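Local coordinates for EDTA monooxygenase (PDB 5DQP), which probably oxidises EDTA with molecular oxygen as a flavin-dependent monooxygenase of the NtaA/SnaA/DszA family, using reduced FMN, at residues E297-S300 / K301-I305; S327-P330 / I331-K335; S336-D339 / V340-E344; E344-L348 / R349-L353. All blocks are in the same frame, centred on the assembly; numbering follows the deposited sequence.

The four contacts lie in series on three helices, 292-303, 331-344 and 348-354, that bundle beside the parallel-stranded barrel. Interaction 1 ends the first helix, interaction 2 starts the second, interaction 3 runs along its later half, and interaction 4 turns the chain into the third. Interaction 2 is the surface contact, mostly apolar with weak backbone bonds; the other three are partly buried. Leu-299 and Leu-303 of interaction 1 pack on Met-337 of interaction 3, and Leu-299 CD2 also lies 3.6 Å from Leu-348 CD1 of interaction 4. Side-chain capping marks interaction 4, a long salt bridge interaction 1, and plain helical bonding interaction 3.

Interaction 1 of 4, residues E297-S300 / K301-I305; sequences EALS and KQLGI
Lys-301 runs back beside Glu-297, one helical turn earlier, both side chains pointing the same way. Its CB lies close to the carbonyl carbon of Ser-300. With CG anti to the carbonyl carbon (chi1 -52°), Lys-301 CG is brought to 3.2 Å from Glu-297 O. CD then passes OE1 of Glu-297. Next along the chain, Lys-301 CE lies 3.0 Å from Glu-297 OE1, an unusually short approach for a carbon and therefore doubtful in detail. At the tip, Lys-301 NZ is 3.7 Å from Glu-297 OE1, and the salt bridge is a long one.

The oxygen beneath this chain is shared. Glu-297 O accepts from Lys-301 N at 3.1 Å, nearly in line with the carbonyl, and from Ser-300 OG at 2.8 Å, with a C=O...donor angle of 115°. The two donors therefore approach from clearly different directions, and the serine hydroxyl is turned back onto its own helix.

On another face, Leu-299 CG meets Leu-303 CD1 at 3.9 Å, the two side chains slanting across each other. Both leucines also touch Met-337 of helix 331-344, while Leu-299 reaches Leu-348 and Ala-352 of helix 348-354.

Toward Gly-304 the chain leaves helical geometry. Ser-300 O receives Ile-305 N at 2.7 Å, and Ile-305 CB folds back toward Ser-300 CB. Gly-304 has phi 67°, the left-handed conformation, and with the bonds returning to the last turn this makes a Schellman motif, the C-terminal cap of helix 292-303.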
ATOM      1  N   GLU A 297     -38.516   8.980  20.883  1.00 40.16           N
ATOM      2  CA  GLU A 297     -39.644   9.619  20.208  1.00 40.79           C
ATOM      3  C   GLU A 297     -39.368   9.756  18.709  1.00 36.25           C
ATOM      4  O   GLU A 297     -40.247   9.489  17.883  1.00 34.38           O
ATOM      5  CB  GLU A 297     -39.971  10.976  20.854  1.00 43.09           C
ATOM      6  CG  GLU A 297     -38.862  12.039  20.772  1.00 76.52           C
ATOM      7  CD  GLU A 297     -38.954  12.935  19.533  1.00 69.18           C
ATOM      8  OE1 GLU A 297     -39.977  12.854  18.812  1.00 68.47           O
ATOM      9  OE2 GLU A 297     -38.002  13.719  19.284  1.00 54.50           O
ATOM     10  N   ALA A 298     -38.146  10.128  18.334  1.00 34.52           N
ATOM     11  CA  ALA A 298     -37.810  10.159  16.915  1.00 37.31           C
ATOM     12  C   ALA A 298     -38.123   8.825  16.235  1.00 32.94           C
ATOM     13  O   ALA A 298     -38.691   8.791  15.140  1.00 25.23           O
ATOM     14  CB  ALA A 298     -36.339  10.526  16.732  1.00 33.88           C
ATOM     15  N   LEU A 299     -37.766   7.710  16.871  1.00 35.90           N
ATOM     16  CA  LEU A 299     -37.981   6.413  16.235  1.00 29.70           C
ATOM     17  C   LEU A 299     -39.468   6.075  16.128  1.00 27.41           C
ATOM     18  O   LEU A 299     -39.917   5.528  15.110  1.00 23.03           O
ATOM     19  CB  LEU A 299     -37.240   5.331  17.016  1.00 29.29           C
ATOM     20  CG  LEU A 299     -37.222   3.929  16.422  1.00 29.53           C
ATOM     21  CD1 LEU A 299     -36.641   3.937  15.000  1.00 32.82           C
ATOM     22  CD2 LEU A 299     -36.414   3.021  17.340  1.00 28.64           C
ATOM     23  N   SER A 300     -40.248   6.374  17.170  1.00 30.14           N
ATOM     24  CA  SER A 300     -41.661   6.010  17.143  1.00 29.19           C
ATOM     25  C   SER A 300     -42.390   6.747  16.029  1.00 26.72           C
ATOM     26  O   SER A 300     -43.301   6.200  15.401  1.00 25.95           O
ATOM     27  CB  SER A 300     -42.317   6.300  18.495  1.00 29.56           C
ATOM     28  OG  SER A 300     -42.252   7.692  18.783  1.00 34.47           O
ATOM     29  N   LYS A 301     -42.014   7.996  15.776  1.00 27.58           N
ATOM     30  CA  LYS A 301     -42.597   8.705  14.645  1.00 31.90           C
ATOM     31  C   LYS A 301     -42.193   8.043  13.331  1.00 27.61           C
ATOM     32  O   LYS A 301     -43.030   7.834  12.442  1.00 27.33           O
ATOM     33  CB  LYS A 301     -42.183  10.182  14.682  1.00 34.26           C
ATOM     34  CG  LYS A 301     -42.468  10.853  16.029  1.00 36.06           C
ATOM     35  CD  LYS A 301     -42.315  12.368  15.950  1.00 41.99           C
ATOM     36  CE  LYS A 301     -40.869  12.819  15.938  1.00 41.67           C
ATOM     37  NZ  LYS A 301     -40.768  14.251  15.534  1.00 37.59           N
ATOM     38  N   GLN A 302     -40.925   7.677  13.197  1.00 26.70           N
ATOM     39  CA  GLN A 302     -40.493   7.083  11.938  1.00 31.09           C
ATOM     40  C   GLN A 302     -41.251   5.804  11.629  1.00 29.34           C
ATOM     41  O   GLN A 302     -41.491   5.488  10.454  1.00 27.40           O
ATOM     42  CB  GLN A 302     -38.997   6.820  11.963  1.00 27.87           C
ATOM     43  CG  GLN A 302     -38.178   8.044  11.579  1.00 32.66           C
ATOM     44  CD  GLN A 302     -36.699   7.759  11.660  1.00 49.47           C
ATOM     45  OE1 GLN A 302     -36.259   7.055  12.565  1.00 43.96           O
ATOM     46  NE2 GLN A 302     -35.925   8.277  10.704  1.00 48.16           N
ATOM     47  N   LEU A 303     -41.653   5.067  12.662  1.00 27.56           N
ATOM     48  CA  LEU A 303     -42.334   3.801  12.483  1.00 22.40           C
ATOM     49  C   LEU A 303     -43.827   3.928  12.701  1.00 28.69           C
ATOM     50  O   LEU A 303     -44.535   2.924  12.599  1.00 30.45           O
ATOM     51  CB  LEU A 303     -41.762   2.749  13.441  1.00 29.04           C
ATOM     52  CG  LEU A 303     -40.258   2.445  13.360  1.00 31.41           C
ATOM     53  CD1 LEU A 303     -39.815   1.708  14.602  1.00 23.44           C
ATOM     54  CD2 LEU A 303     -39.899   1.655  12.115  1.00 23.40           C
ATOM     55  N   GLY A 304     -44.312   5.131  13.013  1.00 25.78           N
ATOM     56  CA  GLY A 304     -45.735   5.349  13.224  1.00 28.44           C
ATOM     57  C   GLY A 304     -46.285   4.659  14.454  1.00 32.69           C
ATOM     58  O   GLY A 304     -47.428   4.199  14.442  1.00 32.84           O
ATOM     59  N   ILE A 305     -45.489   4.547  15.509  1.00 28.68           N
ATOM     60  CA  ILE A 305     -45.943   3.985  16.775  1.00 31.27           C
ATOM     61  C   ILE A 305     -46.506   5.110  17.640  1.00 35.59           C
ATOM     62  O   ILE A 305     -45.797   6.073  17.962  1.00 34.51           O
ATOM     63  CB  ILE A 305     -44.797   3.260  17.495  1.00 32.14           C
ATOM     64  CG1 ILE A 305     -44.418   1.972  16.740  1.00 27.63           C
ATOM     65  CG2 ILE A 305     -45.193   2.986  18.950  1.00 29.95           C
ATOM     66  CD1 ILE A 305     -43.084   1.378  17.144  1.00 29.61           C
TER

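Interaction 2 of 4, residues S327-P330 / I331-K335; sequences SATP and IGILK
Thr-329 and Leu-334 meet at a slant, methyl against methyl: Thr-329 CG2 lies 3.5 Å from Leu-334 CD2 and only a little farther from CG. The threonine methyl is anti to its own backbone nitrogen, which turns it to the leucine, while OG1 takes the position beside that nitrogen. The other branch, Leu-334 CD1, lies 3.8 Å from Thr-329 O, so the fork of Leu-334 spans both the side chain and the carbonyl of Thr-329.

Pro-330 and Ile-333 are arranged differently, alongside one another and pointing the same way. Ile-333 CG1 runs beside the pyrrolidine ring, 4.0 Å from Pro-330 CB and about as close to CG and CD. Pro-330 holds the N-cap position of helix 331-344. Pro-330 O receives two weak bonds, from Ile-333 N at 3.0 Å with a bent N-H...O angle of 127°, and from Leu-334 N at 3.4 Å with a straighter one.

Just upstream, Ser-327 OG accepts from Thr-329 N at 2.8 Å, closing an ST turn. Leu-334 also touches Leu-323. Proline has no side-chain acceptor, so Pro-330 can offer the first turn only its carbonyl, and the helix start is probably held largely by apolar packing.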
ATOM      1  N   SER A 327     -41.162   8.767   3.194  1.00 53.62           N
ATOM      2  CA  SER A 327     -40.458   9.392   4.292  1.00 48.17           C
ATOM      3  C   SER A 327     -39.048   9.702   3.860  1.00 42.71           C
ATOM      4  O   SER A 327     -38.577   9.107   2.957  1.00 43.45           O
ATOM      5  CB  SER A 327     -40.462   8.456   5.510  1.00 48.36           C
ATOM      6  OG  SER A 327     -39.279   8.477   6.251  1.00 39.55           O
ATOM      7  N   ALA A 328     -38.367  10.594   4.561  1.00 39.68           N
ATOM      8  CA  ALA A 328     -36.945  10.827   4.329  1.00 39.29           C
ATOM      9  C   ALA A 328     -36.079   9.629   4.722  1.00 43.24           C
ATOM     10  O   ALA A 328     -34.850   9.709   4.601  1.00 46.70           O
ATOM     11  CB  ALA A 328     -36.477  12.070   5.092  1.00 27.01           C
ATOM     12  N   THR A 329     -36.666   8.544   5.212  1.00 39.19           N
ATOM     13  CA  THR A 329     -35.881   7.366   5.554  1.00 41.12           C
ATOM     14  C   THR A 329     -36.343   6.212   4.675  1.00 43.65           C
ATOM     15  O   THR A 329     -37.543   5.891   4.654  1.00 39.11           O
ATOM     16  CB  THR A 329     -36.001   7.009   7.046  1.00 45.45           C
ATOM     17  OG1 THR A 329     -35.080   7.811   7.798  1.00 51.88           O
ATOM     18  CG2 THR A 329     -35.682   5.545   7.289  1.00 41.70           C
ATOM     19  N   PRO A 330     -35.442   5.565   3.939  1.00 45.45           N
ATOM     20  CA  PRO A 330     -35.863   4.542   2.974  1.00 45.79           C
ATOM     21  C   PRO A 330     -36.747   3.474   3.615  1.00 44.66           C
ATOM     22  O   PRO A 330     -36.463   2.969   4.703  1.00 45.66           O
ATOM     23  CB  PRO A 330     -34.535   3.956   2.483  1.00 47.17           C
ATOM     24  CG  PRO A 330     -33.502   5.007   2.816  1.00 46.49           C
ATOM     25  CD  PRO A 330     -33.977   5.654   4.068  1.00 41.15           C
ATOM     26  N   ILE A 331     -37.823   3.132   2.907  1.00 42.09           N
ATOM     27  CA  ILE A 331     -38.811   2.174   3.392  1.00 42.84           C
ATOM     28  C   ILE A 331     -38.152   0.865   3.808  1.00 47.77           C
ATOM     29  O   ILE A 331     -38.569   0.228   4.782  1.00 49.36           O
ATOM     30  CB  ILE A 331     -39.875   1.940   2.306  1.00 46.30           C
ATOM     31  CG1 ILE A 331     -41.001   1.053   2.834  1.00 45.77           C
ATOM     32  CG2 ILE A 331     -39.225   1.329   1.075  1.00 51.57           C
ATOM     33  CD1 ILE A 331     -41.690   1.633   4.041  1.00 48.44           C
ATOM     34  N   GLY A 332     -37.131   0.430   3.067  1.00 43.59           N
ATOM     35  CA  GLY A 332     -36.478  -0.830   3.378  1.00 39.83           C
ATOM     36  C   GLY A 332     -35.831  -0.847   4.747  1.00 40.29           C
ATOM     37  O   GLY A 332     -35.805  -1.886   5.410  1.00 37.13           O
ATOM     38  N   ILE A 333     -35.289   0.289   5.188  1.00 35.93           N
ATOM     39  CA  ILE A 333     -34.766   0.371   6.547  1.00 35.61           C
ATOM     40  C   ILE A 333     -35.900   0.195   7.551  1.00 34.55           C
ATOM     41  O   ILE A 333     -35.806  -0.599   8.494  1.00 28.49           O
ATOM     42  CB  ILE A 333     -34.037   1.712   6.762  1.00 48.84           C
ATOM     43  CG1 ILE A 333     -33.035   1.999   5.633  1.00 45.90           C
ATOM     44  CG2 ILE A 333     -33.427   1.786   8.170  1.00 34.13           C
ATOM     45  CD1 ILE A 333     -32.328   0.791   5.091  1.00 56.33           C
ATOM     46  N   LEU A 334     -36.995   0.945   7.357  1.00 31.24           N
ATOM     47  CA  LEU A 334     -38.132   0.883   8.275  1.00 30.46           C
ATOM     48  C   LEU A 334     -38.682  -0.533   8.351  1.00 28.18           C
ATOM     49  O   LEU A 334     -38.959  -1.049   9.436  1.00 24.20           O
ATOM     50  CB  LEU A 334     -39.229   1.866   7.834  1.00 31.23           C
ATOM     51  CG  LEU A 334     -38.815   3.339   7.684  1.00 39.01           C
ATOM     52  CD1 LEU A 334     -39.946   4.202   7.110  1.00 36.48           C
ATOM     53  CD2 LEU A 334     -38.308   3.919   9.021  1.00 32.62           C
ATOM     54  N   LYS A 335     -38.840  -1.184   7.205  1.00 26.16           N
ATOM     55  CA  LYS A 335     -39.372  -2.538   7.224  1.00 32.78           C
ATOM     56  C   LYS A 335     -38.414  -3.500   7.925  1.00 31.65           C
ATOM     57  O   LYS A 335     -38.852  -4.439   8.604  1.00 27.43           O
ATOM     58  CB  LYS A 335     -39.671  -3.000   5.801  1.00 36.13           C
ATOM     59  CG  LYS A 335     -40.532  -4.237   5.772  1.00 59.91           C
ATOM     60  CD  LYS A 335     -41.798  -4.026   6.614  1.00 72.58           C
ATOM     61  CE  LYS A 335     -42.317  -5.328   7.233  1.00 58.20           C
ATOM     62  NZ  LYS A 335     -41.291  -5.931   8.125  1.00 40.58           N
TER

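Interaction 3 of 4, residues S336-D339 / V340-E344; sequences SMVD and VALDE
Four consecutive i to i+4 backbone bonds, from Val-340 N to Ser-336 O through Asp-343 N to Asp-339 O, span 2.8 to 3.0 Å with N-H...O angles of 160° or more. This is regular alpha-helix, the later half of 331-344, in the helical bundle flanking the barrel.

Val-338 and Leu-342, one turn apart, lie side by side and point the same way. Val-338 CG1 is anti to its backbone nitrogen (chi1 170°), and this carries it along the helix to 4.0 Å from Leu-342 CD1. Leu-342 CG rests 3.5 Å from Val-338 O, so the leucine covers both the valine side chain and its carbonyl. Val-338 in turn packs on Phe-321 and Leu-323.

A different face is turned to a neighbouring helix, where Val-340 and Ala-341 sit against Leu-351 of helix 348-354.

Asp-339 and Asp-343 follow each other at a one-turn spacing, beside helix 237-253. Asp-339 OD1 and Asp-343 OD1 are 5.8 Å apart; like charges at that distance may mildly repel. Val-340 divides its branches: CG1 goes to Leu-351, while Val-340 CG2 lies 3.3 Å from Ser-336 O.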
ATOM      1  N   SER A 336     -37.111  -3.263   7.806  1.00 26.98           N
ATOM      2  CA  SER A 336     -36.150  -4.107   8.501  1.00 30.51           C
ATOM      3  C   SER A 336     -36.310  -3.970  10.006  1.00 29.13           C
ATOM      4  O   SER A 336     -36.251  -4.958  10.744  1.00 26.28           O
ATOM      5  CB  SER A 336     -34.730  -3.740   8.080  1.00 29.74           C
ATOM      6  OG  SER A 336     -33.816  -4.618   8.697  1.00 32.68           O
ATOM      7  N   MET A 337     -36.517  -2.743  10.472  1.00 24.02           N
ATOM      8  CA  MET A 337     -36.708  -2.515  11.891  1.00 27.52           C
ATOM      9  C   MET A 337     -37.956  -3.217  12.396  1.00 27.43           C
ATOM     10  O   MET A 337     -37.971  -3.711  13.525  1.00 20.28           O
ATOM     11  CB  MET A 337     -36.781  -1.020  12.161  1.00 25.49           C
ATOM     12  CG  MET A 337     -35.423  -0.350  12.171  1.00 33.34           C
ATOM     13  SD  MET A 337     -35.651   1.353  12.728  1.00 39.08           S
ATOM     14  CE  MET A 337     -36.356   2.066  11.244  1.00 36.72           C
ATOM     15  N   VAL A 338     -39.010  -3.274  11.581  1.00 21.10           N
ATOM     16  CA  VAL A 338     -40.214  -3.986  12.001  1.00 23.15           C
ATOM     17  C   VAL A 338     -39.925  -5.473  12.138  1.00 24.80           C
ATOM     18  O   VAL A 338     -40.293  -6.104  13.140  1.00 23.21           O
ATOM     19  CB  VAL A 338     -41.381  -3.718  11.035  1.00 26.43           C
ATOM     20  CG1 VAL A 338     -42.507  -4.648  11.361  1.00 27.85           C
ATOM     21  CG2 VAL A 338     -41.834  -2.287  11.189  1.00 28.94           C
ATOM     22  N   ASP A 339     -39.228  -6.043  11.153  1.00 23.00           N
ATOM     23  CA  ASP A 339     -38.885  -7.464  11.189  1.00 27.36           C
ATOM     24  C   ASP A 339     -38.023  -7.795  12.409  1.00 23.63           C
ATOM     25  O   ASP A 339     -38.249  -8.804  13.084  1.00 26.93           O
ATOM     26  CB  ASP A 339     -38.165  -7.843   9.893  1.00 32.16           C
ATOM     27  CG  ASP A 339     -38.030  -9.346   9.706  1.00 55.32           C
ATOM     28  OD1 ASP A 339     -38.708 -10.105  10.443  1.00 66.24           O
ATOM     29  OD2 ASP A 339     -37.261  -9.772   8.803  1.00 55.63           O
ATOM     30  N   VAL A 340     -37.040  -6.950  12.712  1.00 20.87           N
ATOM     31  CA  VAL A 340     -36.218  -7.145  13.907  1.00 23.19           C
ATOM     32  C   VAL A 340     -37.081  -7.128  15.160  1.00 25.17           C
ATOM     33  O   VAL A 340     -36.970  -8.005  16.022  1.00 19.26           O
ATOM     34  CB  VAL A 340     -35.111  -6.083  13.989  1.00 18.36           C
ATOM     35  CG1 VAL A 340     -34.397  -6.199  15.337  1.00 19.27           C
ATOM     36  CG2 VAL A 340     -34.108  -6.281  12.869  1.00 22.96           C
ATOM     37  N   ALA A 341     -37.952  -6.121  15.285  1.00 20.48           N
ATOM     38  CA  ALA A 341     -38.727  -6.003  16.515  1.00 19.96           C
ATOM     39  C   ALA A 341     -39.636  -7.210  16.714  1.00 23.25           C
ATOM     40  O   ALA A 341     -39.782  -7.708  17.837  1.00 21.62           O
ATOM     41  CB  ALA A 341     -39.548  -4.711  16.507  1.00 19.36           C
ATOM     42  N   LEU A 342     -40.261  -7.695  15.638  1.00 21.28           N
ATOM     43  CA  LEU A 342     -41.165  -8.830  15.778  1.00 26.60           C
ATOM     44  C   LEU A 342     -40.401 -10.129  15.979  1.00 25.86           C
ATOM     45  O   LEU A 342     -40.765 -10.930  16.851  1.00 24.26           O
ATOM     46  CB  LEU A 342     -42.082  -8.934  14.563  1.00 25.21           C
ATOM     47  CG  LEU A 342     -43.041  -7.755  14.430  1.00 29.60           C
ATOM     48  CD1 LEU A 342     -43.826  -7.913  13.157  1.00 35.09           C
ATOM     49  CD2 LEU A 342     -43.979  -7.625  15.654  1.00 24.22           C
ATOM     50  N   ASP A 343     -39.338 -10.359  15.190  1.00 22.27           N
ATOM     51  CA  ASP A 343     -38.597 -11.612  15.312  1.00 24.92           C
ATOM     52  C   ASP A 343     -38.001 -11.784  16.701  1.00 27.07           C
ATOM     53  O   ASP A 343     -37.948 -12.906  17.215  1.00 24.34           O
ATOM     54  CB  ASP A 343     -37.461 -11.721  14.290  1.00 23.44           C
ATOM     55  CG  ASP A 343     -36.705 -13.080  14.414  1.00 29.26           C
ATOM     56  OD1 ASP A 343     -37.380 -14.137  14.359  1.00 25.98           O
ATOM     57  OD2 ASP A 343     -35.459 -13.114  14.595  1.00 30.35           O
ATOM     58  N   GLU A 344     -37.489 -10.698  17.293  1.00 23.78           N
ATOM     59  CA  GLU A 344     -36.796 -10.751  18.576  1.00 26.74           C
ATOM     60  C   GLU A 344     -37.695 -10.337  19.747  1.00 26.70           C
ATOM     61  O   GLU A 344     -37.248 -10.368  20.903  1.00 26.59           O
ATOM     62  CB  GLU A 344     -35.516  -9.890  18.509  1.00 20.30           C
ATOM     63  CG  GLU A 344     -34.488 -10.472  17.528  1.00 24.91           C
ATOM     64  CD  GLU A 344     -33.210  -9.622  17.280  1.00 29.88           C
ATOM     65  OE1 GLU A 344     -32.596  -9.802  16.192  1.00 25.88           O
ATOM     66  OE2 GLU A 344     -32.792  -8.808  18.145  1.00 24.16           O
TER

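Interaction 4 of 4, residues E344-L348 / R349-L353; sequences EKLSL and RQLAL
Gln-350 folds its amide back to the chain before its own helix, where Gln-350 OE1 takes the backbone N-H of Ser-347, 3.0 Å from Ser-347 N. The bond is nearly straight at 168°, though the donor is tilted 20° from the plane of the amide carbonyl. With CG anti to the carbonyl carbon (chi1 -68°) and the chain extended beyond it, the side chain extends back to the helix start.

The serine returns the bond: Gln-350 N donates to Ser-347 OG at 3.2 Å. The hydroxyl also lies against the glutamine chain, with Ser-347 OG 3.3 Å from Gln-350 CG.

Leu-346 crosses Gln-350 at a slant, its CD2 3.6 Å from OE1 of Gln-350, so apolar carbon flanks the amide oxygen. On the other branch, Leu-346 CD1 comes to 4.1 Å from Leu-351 CA. Farther along, Ala-352 N bonds to Leu-348 O at 2.9 Å as the helix proper sets in.

Arg-349 turns outward, its NE in a salt bridge with Asp-313, while Leu-348 packs on helix 292-303. Lys-345, with positive phi, closes the previous helix in a Schellman motif. Ser-347 as N-cap and Gln-350 three residues on, each bonding to the other's backbone nitrogen, form a capping box at the start of helix 348-354.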
ATOM      1  N   GLU A 344     -37.489 -10.698  17.293  1.00 23.78           N
ATOM      2  CA  GLU A 344     -36.796 -10.751  18.576  1.00 26.74           C
ATOM      3  C   GLU A 344     -37.695 -10.337  19.747  1.00 26.70           C
ATOM      4  O   GLU A 344     -37.248 -10.368  20.903  1.00 26.59           O
ATOM      5  CB  GLU A 344     -35.516  -9.890  18.509  1.00 20.30           C
ATOM      6  CG  GLU A 344     -34.488 -10.472  17.528  1.00 24.91           C
ATOM      7  CD  GLU A 344     -33.210  -9.622  17.280  1.00 29.88           C
ATOM      8  OE1 GLU A 344     -32.596  -9.802  16.192  1.00 25.88           O
ATOM      9  OE2 GLU A 344     -32.792  -8.808  18.145  1.00 24.16           O
ATOM     10  N   LYS A 345     -38.967 -10.083  19.492  1.00 23.07           N
ATOM     11  CA  LYS A 345     -39.933  -9.719  20.517  1.00 25.58           C
ATOM     12  C   LYS A 345     -39.531  -8.503  21.346  1.00 20.38           C
ATOM     13  O   LYS A 345     -39.484  -8.578  22.519  1.00 20.54           O
ATOM     14  CB  LYS A 345     -40.284 -10.940  21.383  1.00 25.76           C
ATOM     15  CG  LYS A 345     -40.369 -12.234  20.573  1.00 28.54           C
ATOM     16  CD  LYS A 345     -40.996 -13.420  21.259  1.00 30.76           C
ATOM     17  CE  LYS A 345     -41.648 -14.374  20.298  1.00 28.83           C
ATOM     18  NZ  LYS A 345     -40.687 -15.172  19.544  1.00 31.52           N
ATOM     19  N   LEU A 346     -39.215  -7.397  20.682  1.00 22.23           N
ATOM     20  CA  LEU A 346     -38.613  -6.247  21.334  1.00 19.91           C
ATOM     21  C   LEU A 346     -39.653  -5.189  21.669  1.00 25.48           C
ATOM     22  O   LEU A 346     -40.712  -5.091  21.033  1.00 17.59           O
ATOM     23  CB  LEU A 346     -37.512  -5.631  20.464  1.00 20.25           C
ATOM     24  CG  LEU A 346     -36.308  -6.536  20.131  1.00 19.95           C
ATOM     25  CD1 LEU A 346     -35.271  -5.797  19.325  1.00 16.71           C
ATOM     26  CD2 LEU A 346     -35.640  -7.156  21.376  1.00 24.64           C
ATOM     27  N   SER A 347     -39.342  -4.415  22.711  1.00 20.45           N
ATOM     28  CA  SER A 347     -39.976  -3.138  22.958  1.00 20.77           C
ATOM     29  C   SER A 347     -39.321  -2.071  22.086  1.00 22.68           C
ATOM     30  O   SER A 347     -38.277  -2.288  21.461  1.00 23.09           O
ATOM     31  CB  SER A 347     -39.846  -2.753  24.429  1.00 21.35           C
ATOM     32  OG  SER A 347     -38.490  -2.501  24.728  1.00 19.43           O
ATOM     33  N   LEU A 348     -39.938  -0.895  22.052  1.00 19.65           N
ATOM     34  CA  LEU A 348     -39.356   0.198  21.283  1.00 22.34           C
ATOM     35  C   LEU A 348     -38.002   0.614  21.842  1.00 24.13           C
ATOM     36  O   LEU A 348     -37.065   0.884  21.083  1.00 19.26           O
ATOM     37  CB  LEU A 348     -40.323   1.379  21.266  1.00 20.44           C
ATOM     38  CG  LEU A 348     -39.856   2.581  20.455  1.00 25.92           C
ATOM     39  CD1 LEU A 348     -39.552   2.200  18.984  1.00 29.86           C
ATOM     40  CD2 LEU A 348     -40.921   3.672  20.535  1.00 24.91           C
ATOM     41  N   ARG A 349     -37.889   0.689  23.168  1.00 21.76           N
ATOM     42  CA  ARG A 349     -36.632   1.068  23.804  1.00 23.52           C
ATOM     43  C   ARG A 349     -35.525   0.092  23.446  1.00 27.25           C
ATOM     44  O   ARG A 349     -34.374   0.493  23.243  1.00 23.80           O
ATOM     45  CB  ARG A 349     -36.809   1.119  25.328  1.00 27.18           C
ATOM     46  CG  ARG A 349     -35.645   1.781  26.055  1.00 38.42           C
ATOM     47  CD  ARG A 349     -35.543   1.358  27.525  1.00 39.63           C
ATOM     48  NE  ARG A 349     -36.674   1.816  28.341  1.00 32.74           N
ATOM     49  CZ  ARG A 349     -36.915   3.089  28.645  1.00 48.55           C
ATOM     50  NH1 ARG A 349     -36.114   4.047  28.190  1.00 50.82           N
ATOM     51  NH2 ARG A 349     -37.965   3.411  29.392  1.00 45.38           N
ATOM     52  N   GLN A 350     -35.848  -1.201  23.399  1.00 25.08           N
ATOM     53  CA  GLN A 350     -34.850  -2.186  23.023  1.00 26.79           C
ATOM     54  C   GLN A 350     -34.492  -2.042  21.554  1.00 21.73           C
ATOM     55  O   GLN A 350     -33.319  -2.102  21.187  1.00 26.19           O
ATOM     56  CB  GLN A 350     -35.358  -3.604  23.321  1.00 23.07           C
ATOM     57  CG  GLN A 350     -35.495  -3.918  24.804  1.00 26.87           C
ATOM     58  CD  GLN A 350     -36.181  -5.240  25.046  1.00 31.64           C
ATOM     59  OE1 GLN A 350     -37.103  -5.617  24.319  1.00 30.21           O
ATOM     60  NE2 GLN A 350     -35.745  -5.951  26.074  1.00 33.68           N
ATOM     61  N   LEU A 351     -35.495  -1.862  20.703  1.00 23.24           N
ATOM     62  CA  LEU A 351     -35.243  -1.737  19.277  1.00 25.91           C
ATOM     63  C   LEU A 351     -34.330  -0.547  18.965  1.00 23.59           C
ATOM     64  O   LEU A 351     -33.450  -0.653  18.110  1.00 27.76           O
ATOM     65  CB  LEU A 351     -36.579  -1.626  18.537  1.00 23.83           C
ATOM     66  CG  LEU A 351     -36.516  -1.425  17.023  1.00 29.23           C
ATOM     67  CD1 LEU A 351     -35.919  -2.658  16.332  1.00 24.41           C
ATOM     68  CD2 LEU A 351     -37.924  -1.115  16.499  1.00 24.62           C
ATOM     69  N   ALA A 352     -34.515   0.585  19.654  1.00 21.42           N
ATOM     70  CA  ALA A 352     -33.687   1.770  19.414  1.00 24.66           C
ATOM     71  C   ALA A 352     -32.200   1.473  19.548  1.00 29.27           C
ATOM     72  O   ALA A 352     -31.372   2.041  18.824  1.00 28.04           O
ATOM     73  CB  ALA A 352     -34.057   2.886  20.391  1.00 20.53           C
ATOM     74  N   LEU A 353     -31.842   0.635  20.517  1.00 24.77           N
ATOM     75  CA  LEU A 353     -30.453   0.261  20.757  1.00 25.68           C
ATOM     76  C   LEU A 353     -30.005  -0.830  19.783  1.00 25.24           C
ATOM     77  O   LEU A 353     -28.957  -0.711  19.142  1.00 24.50           O
ATOM     78  CB  LEU A 353     -30.301  -0.198  22.217  1.00 29.71           C
ATOM     79  CG  LEU A 353     -28.881  -0.482  22.711  1.00 36.46           C
ATOM     80  CD1 LEU A 353     -28.076   0.802  22.657  1.00 29.53           C
ATOM     81  CD2 LEU A 353     -28.884  -1.075  24.121  1.00 28.62           C
TER